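Local structure of extracellular ligand-binding receptor (Verminephrobacter eiseniae, 4M88) at residues A[295-300]-A[325-330]; A[119-124]-A[254-259]. The protein probably binds an amino acid outside the cytoplasmic membrane as the solute receptor of an ABC transporter. One frame throughout, in Å; residues are numbered along the deposited sequence.

Contact 1: A[295-300]-A[325-330]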
loop_
_atom_site.group_PDB
_atom_site.type_symbol
_atom_site.label_atom_id
_atom_site.label_comp_id
_atom_site.label_asym_id
_atom_site.label_seq_id
_atom_site.Cartn_x
_atom_site.Cartn_y
_atom_site.Cartn_z
ATOM N N ALA A 295 11.631 -3.499 -2.348
ATOM C CA ALA A 295 12.943 -3.685 -2.959
ATOM C C ALA A 295 13.812 -4.594 -2.097
ATOM O O ALA A 295 14.513 -5.465 -2.613
ATOM C CB ALA A 295 13.625 -2.335 -3.195
ATOM N N ARG A 296 13.774 -4.409 -0.782
ATOM C CA ARG A 296 14.598 -5.229 0.089
ATOM C C ARG A 296 14.198 -6.711 0.068
ATOM O O ARG A 296 15.036 -7.592 0.237
ATOM C CB ARG A 296 14.582 -4.701 1.520
ATOM C CG ARG A 296 15.521 -5.471 2.424
ATOM C CD ARG A 296 15.875 -4.688 3.673
ATOM N NE ARG A 296 16.645 -5.515 4.590
ATOM C CZ ARG A 296 17.001 -5.133 5.810
ATOM N NH1 ARG A 296 16.657 -3.923 6.244
ATOM N NH2 ARG A 296 17.690 -5.964 6.588
ATOM N N THR A 297 12.916 -6.983 -0.147
ATOM C CA THR A 297 12.447 -8.364 -0.302
ATOM C C THR A 297 13.153 -9.041 -1.471
ATOM O O THR A 297 13.614 -10.183 -1.355
ATOM C CB THR A 297 10.943 -8.372 -0.553
ATOM O OG1 THR A 297 10.296 -7.901 0.628
ATOM C CG2 THR A 297 10.444 -9.773 -0.877
ATOM N N VAL A 298 13.252 -8.331 -2.588
ATOM C CA VAL A 298 13.984 -8.850 -3.731
ATOM C C VAL A 298 15.450 -9.079 -3.377
ATOM O O VAL A 298 16.010 -10.127 -3.693
ATOM C CB VAL A 298 13.877 -7.926 -4.943
ATOM C CG1 VAL A 298 14.825 -8.387 -6.031
ATOM C CG2 VAL A 298 12.442 -7.899 -5.462
ATOM N N GLY A 299 16.054 -8.103 -2.708
ATOM C CA GLY A 299 17.443 -8.206 -2.286
ATOM C C GLY A 299 17.683 -9.384 -1.366
ATOM O O GLY A 299 18.636 -10.150 -1.549
ATOM N N GLU A 300 16.830 -9.545 -0.360
ATOM C CA GLU A 300 17.020 -10.649 0.579
ATOM C C GLU A 300 16.822 -12.009 -0.089
ATOM O O GLU A 300 17.522 -12.969 0.231
ATOM C CB GLU A 300 16.128 -10.506 1.818
ATOM C CG GLU A 300 16.366 -9.225 2.638
ATOM C CD GLU A 300 17.744 -9.143 3.292
ATOM O OE1 GLU A 300 18.459 -10.170 3.364
ATOM O OE2 GLU A 300 18.111 -8.035 3.754
ATOM N N ILE A 325 11.175 -15.374 6.300
ATOM C CA ILE A 325 12.354 -14.564 6.515
ATOM C C ILE A 325 12.016 -13.432 7.471
ATOM O O ILE A 325 10.866 -12.982 7.560
ATOM C CB ILE A 325 12.925 -14.015 5.203
ATOM C CG1 ILE A 325 11.902 -13.125 4.508
ATOM C CG2 ILE A 325 13.378 -15.166 4.286
ATOM C CD1 ILE A 325 12.501 -12.302 3.391
ATOM N N ASP A 326 13.024 -12.998 8.211
ATOM C CA ASP A 326 12.868 -11.901 9.146
ATOM C C ASP A 326 13.700 -10.725 8.632
ATOM O O ASP A 326 14.937 -10.754 8.705
ATOM C CB ASP A 326 13.351 -12.351 10.531
ATOM C CG ASP A 326 13.189 -11.277 11.585
ATOM O OD1 ASP A 326 12.533 -10.259 11.290
ATOM O OD2 ASP A 326 13.708 -11.457 12.709
ATOM N N ILE A 327 13.029 -9.703 8.104
ATOM C CA ILE A 327 13.710 -8.495 7.650
ATOM C C ILE A 327 13.708 -7.454 8.764
ATOM O O ILE A 327 12.788 -6.645 8.856
ATOM C CB ILE A 327 13.035 -7.899 6.395
ATOM C CG1 ILE A 327 12.896 -8.961 5.305
ATOM C CG2 ILE A 327 13.834 -6.708 5.861
ATOM C CD1 ILE A 327 12.109 -8.467 4.082
ATOM N N GLY A 328 14.727 -7.499 9.620
ATOM C CA GLY A 328 14.850 -6.567 10.732
ATOM C C GLY A 328 13.623 -6.451 11.622
ATOM O O GLY A 328 13.335 -5.387 12.164
ATOM N N GLY A 329 12.890 -7.548 11.782
ATOM C CA GLY A 329 11.700 -7.511 12.614
ATOM C C GLY A 329 10.408 -7.571 11.838
ATOM O O GLY A 329 9.346 -7.804 12.419
ATOM N N PHE A 330 10.483 -7.337 10.529
ATOM C CA PHE A 330 9.317 -7.464 9.664
ATOM C C PHE A 330 9.404 -8.809 8.963
ATOM O O PHE A 330 10.366 -9.080 8.230
ATOM C CB PHE A 330 9.264 -6.322 8.644
ATOM C CG PHE A 330 8.054 -6.366 7.746
ATOM C CD1 PHE A 330 6.801 -6.000 8.232
ATOM C CD2 PHE A 330 8.169 -6.770 6.420
ATOM C CE1 PHE A 330 5.682 -6.046 7.417
ATOM C CE2 PHE A 330 7.053 -6.813 5.592
ATOM C CZ PHE A 330 5.805 -6.450 6.097
#

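Contact 2: A[119-124]-A[254-259]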
loop_
_atom_site.group_PDB
_atom_site.type_symbol
_atom_site.label_atom_id
_atom_site.label_comp_id
_atom_site.label_asym_id
_atom_site.label_seq_id
_atom_site.Cartn_x
_atom_site.Cartn_y
_atom_site.Cartn_z
ATOM N N PHE A 119 3.559 -11.145 -6.260
ATOM C CA PHE A 119 3.770 -11.394 -4.821
ATOM C C PHE A 119 3.396 -10.156 -4.036
ATOM O O PHE A 119 3.596 -9.047 -4.518
ATOM C CB PHE A 119 5.241 -11.739 -4.540
ATOM C CG PHE A 119 5.655 -13.084 -5.061
ATOM C CD1 PHE A 119 5.700 -14.182 -4.217
ATOM C CD2 PHE A 119 5.982 -13.253 -6.402
ATOM C CE1 PHE A 119 6.077 -15.432 -4.688
ATOM C CE2 PHE A 119 6.365 -14.508 -6.894
ATOM C CZ PHE A 119 6.409 -15.596 -6.030
ATOM N N HIS A 120 2.847 -10.329 -2.832
ATOM C CA HIS A 120 2.362 -9.171 -2.077
ATOM C C HIS A 120 3.119 -9.022 -0.774
ATOM O O HIS A 120 3.214 -9.967 -0.003
ATOM C CB HIS A 120 0.863 -9.317 -1.802
ATOM C CG HIS A 120 0.068 -9.549 -3.043
ATOM N ND1 HIS A 120 -0.341 -8.519 -3.865
ATOM C CD2 HIS A 120 -0.332 -10.695 -3.644
ATOM C CE1 HIS A 120 -0.984 -9.023 -4.906
ATOM N NE2 HIS A 120 -0.987 -10.341 -4.799
ATOM N N VAL A 121 3.670 -7.834 -0.546
ATOM C CA VAL A 121 4.443 -7.566 0.659
ATOM C C VAL A 121 3.539 -6.949 1.739
ATOM O O VAL A 121 3.721 -7.204 2.921
ATOM C CB VAL A 121 5.651 -6.656 0.343
ATOM C CG1 VAL A 121 6.404 -6.298 1.603
ATOM C CG2 VAL A 121 6.590 -7.372 -0.634
ATOM N N ARG A 122 2.574 -6.137 1.330
ATOM C CA ARG A 122 1.651 -5.547 2.296
ATOM C C ARG A 122 0.482 -6.488 2.541
ATOM O O ARG A 122 0.090 -7.256 1.652
ATOM C CB ARG A 122 1.105 -4.213 1.784
ATOM C CG ARG A 122 0.381 -4.356 0.442
ATOM C CD ARG A 122 -0.523 -3.169 0.173
ATOM N NE ARG A 122 0.175 -1.921 0.473
ATOM C CZ ARG A 122 -0.403 -0.859 1.023
ATOM N NH1 ARG A 122 0.304 0.243 1.256
ATOM N NH2 ARG A 122 -1.695 -0.897 1.333
ATOM N N ALA A 123 -0.087 -6.417 3.740
ATOM C CA ALA A 123 -1.324 -7.137 4.022
ATOM C C ALA A 123 -2.414 -6.621 3.087
ATOM O O ALA A 123 -2.365 -5.468 2.623
ATOM C CB ALA A 123 -1.738 -6.936 5.475
ATOM N N GLY A 124 -3.400 -7.460 2.797
ATOM C CA GLY A 124 -4.457 -7.052 1.889
ATOM C C GLY A 124 -5.502 -6.141 2.522
ATOM O O GLY A 124 -5.640 -6.104 3.748
ATOM N N GLN A 254 -2.168 0.337 9.402
ATOM C CA GLN A 254 -0.821 0.284 8.834
ATOM C C GLN A 254 -0.457 -1.131 8.444
ATOM O O GLN A 254 -0.746 -2.072 9.180
ATOM C CB GLN A 254 0.206 0.800 9.838
ATOM C CG GLN A 254 -0.050 2.213 10.330
ATOM C CD GLN A 254 0.269 3.285 9.299
ATOM O OE1 GLN A 254 0.160 3.070 8.084
ATOM N NE2 GLN A 254 0.661 4.457 9.785
ATOM N N ALA A 255 0.184 -1.285 7.285
ATOM C CA ALA A 255 0.617 -2.600 6.825
ATOM C C ALA A 255 2.081 -2.830 7.169
ATOM O O ALA A 255 2.615 -3.922 6.954
ATOM C CB ALA A 255 0.408 -2.737 5.313
ATOM N N PHE A 256 2.720 -1.803 7.717
ATOM C CA PHE A 256 4.148 -1.861 8.016
ATOM C C PHE A 256 4.381 -1.147 9.335
ATOM O O PHE A 256 3.533 -0.341 9.749
ATOM C CB PHE A 256 4.929 -1.142 6.910
ATOM C CG PHE A 256 4.715 -1.718 5.549
ATOM C CD1 PHE A 256 5.328 -2.913 5.193
ATOM C CD2 PHE A 256 3.894 -1.080 4.623
ATOM C CE1 PHE A 256 5.140 -3.460 3.934
ATOM C CE2 PHE A 256 3.700 -1.623 3.363
ATOM C CZ PHE A 256 4.327 -2.817 3.018
ATOM N N PRO A 257 5.528 -1.415 9.993
ATOM C CA PRO A 257 5.877 -0.646 11.199
ATOM C C PRO A 257 5.946 0.835 10.867
ATOM O O PRO A 257 6.099 1.206 9.701
ATOM C CB PRO A 257 7.275 -1.169 11.560
ATOM C CG PRO A 257 7.319 -2.562 10.980
ATOM C CD PRO A 257 6.530 -2.459 9.691
ATOM N N ASP A 258 5.808 1.687 11.871
ATOM C CA ASP A 258 5.777 3.111 11.599
ATOM C C ASP A 258 7.117 3.561 11.027
ATOM O O ASP A 258 8.164 3.213 11.565
ATOM C CB ASP A 258 5.458 3.894 12.875
ATOM C CG ASP A 258 5.182 5.354 12.586
ATOM O OD1 ASP A 258 6.168 6.106 12.441
ATOM O OD2 ASP A 258 3.987 5.730 12.480
ATOM N N PRO A 259 7.080 4.340 9.925
ATOM C CA PRO A 259 8.302 4.777 9.233
ATOM C C PRO A 259 9.120 5.777 10.047
ATOM O O PRO A 259 10.290 6.004 9.738
ATOM C CB PRO A 259 7.772 5.426 7.949
ATOM C CG PRO A 259 6.356 5.829 8.269
ATOM C CD PRO A 259 5.856 4.761 9.217
HETATM O O HOH W 1 1.500 -6.074 6.149
#

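Contact 1: A[295-300]-A[325-330]
Arg-296 of helix 286-303 runs past Ile-327 of the short strand 325-327, the two side chains pointing in opposite directions. Its CG lies anti to the backbone N (chi1 -175°), and the chain stays extended as far as NE. CB makes no close contact with the strand. CG is 4.0 Å from Ile-327 CG2, and CD is closer to the same methyl. NE comes to 3.3 Å from Ile-327 CG2, which sits over one guanidinium face, displaced toward the rim. CZ is 3.5 Å from Ile-327 CG2, and NH1 and NH2 lie farther off. NE also gives Glu-300 OE2 an in-plane hydrogen bond of 3.0 Å on its anti lone pair, part of a salt bridge. NH1 forms a second salt bridge, with Glu-269. An alanine here would probably deprive Glu-300 and Glu-269 of this positive partner and uncover the CG2 side of Ile-327. On the other branch, Ile-327 CD1 lies 3.9 Å from Thr-297 OG1, which bonds back to Leu-293 O. Glu-300 CB adds a looser contact with Ile-325 CD1, 4.3 Å away. Gly-328 and Gly-329 are the corners of a type I' turn in a beta-hairpin (strands 325-327 and 330-332) packed on the helix by Ile-325 and Ile-327.

Contact 2: A[119-124]-A[254-259]
Phe-256 brings the far end of its ring up to Val-121 and Arg-122. Val-121 CG1 meets the ring at its edge, in plane, 3.9 Å from Phe-256 CE1. The two side chains cross at about a right angle. Phe-256 CZ is 3.7 Å from Arg-122 CB, and CE2 is 4.0 Å from that same CB. The closest part of the arginine is its base; the guanidinium lies farther off, on the CE2 side of the ring. Arg-122 CG stands between the backbone N and the carbonyl carbon (chi1 58°), and a bend at chi3 (46°) brings NE nearer to Phe-256 CE2 than CD is. NH1 makes a salt bridge with Glu-290 and a hydrogen bond to Ser-231 O.

Ala-255 CB packs against the base of Arg-122, 3.9 Å from its CB, and approaches the backbone N of Ala-123. No direct hydrogen bond joins the two loops. A water does so instead, accepting from Ala-123 N at 2.9 Å and donating to Ala-255 O at 2.6 Å. It satisfies two backbone groups in a buried place. Helix 286-303 borders the pair, through Thr-297 on Val-121 and Leu-293 on Phe-256. Periplasmic binding proteins of this family have chain crossings between their two lobes that serve as a hinge. The packing of these two strand-to-helix loops, one leaving each main sheet, is consistent with a place there.

Overall arrangement
From the N terminus, the chain first builds the parallel sheet that ends with strand 118-119. Segment 119-124 then leads away to helix 125-138. The second sheet follows, up to strand 250-254. Segment 254-259 returns to the earlier loop, so contact 2 closes a loop with 129 residues between its segments. Contact 1 opens later and closes a short loop, 24 residues with helix 312-321 among them. The loops are in series and neither nest nor cross. The centres of the two contacts are about 12 Å apart, and the contacts touch: Phe-330 CZ lies 3.7 Å from Phe-256 CD1. Contact 2 ties together the loops that leave the two main sheets, and contact 1 fastens the hairpin to helix 286-303 beside them.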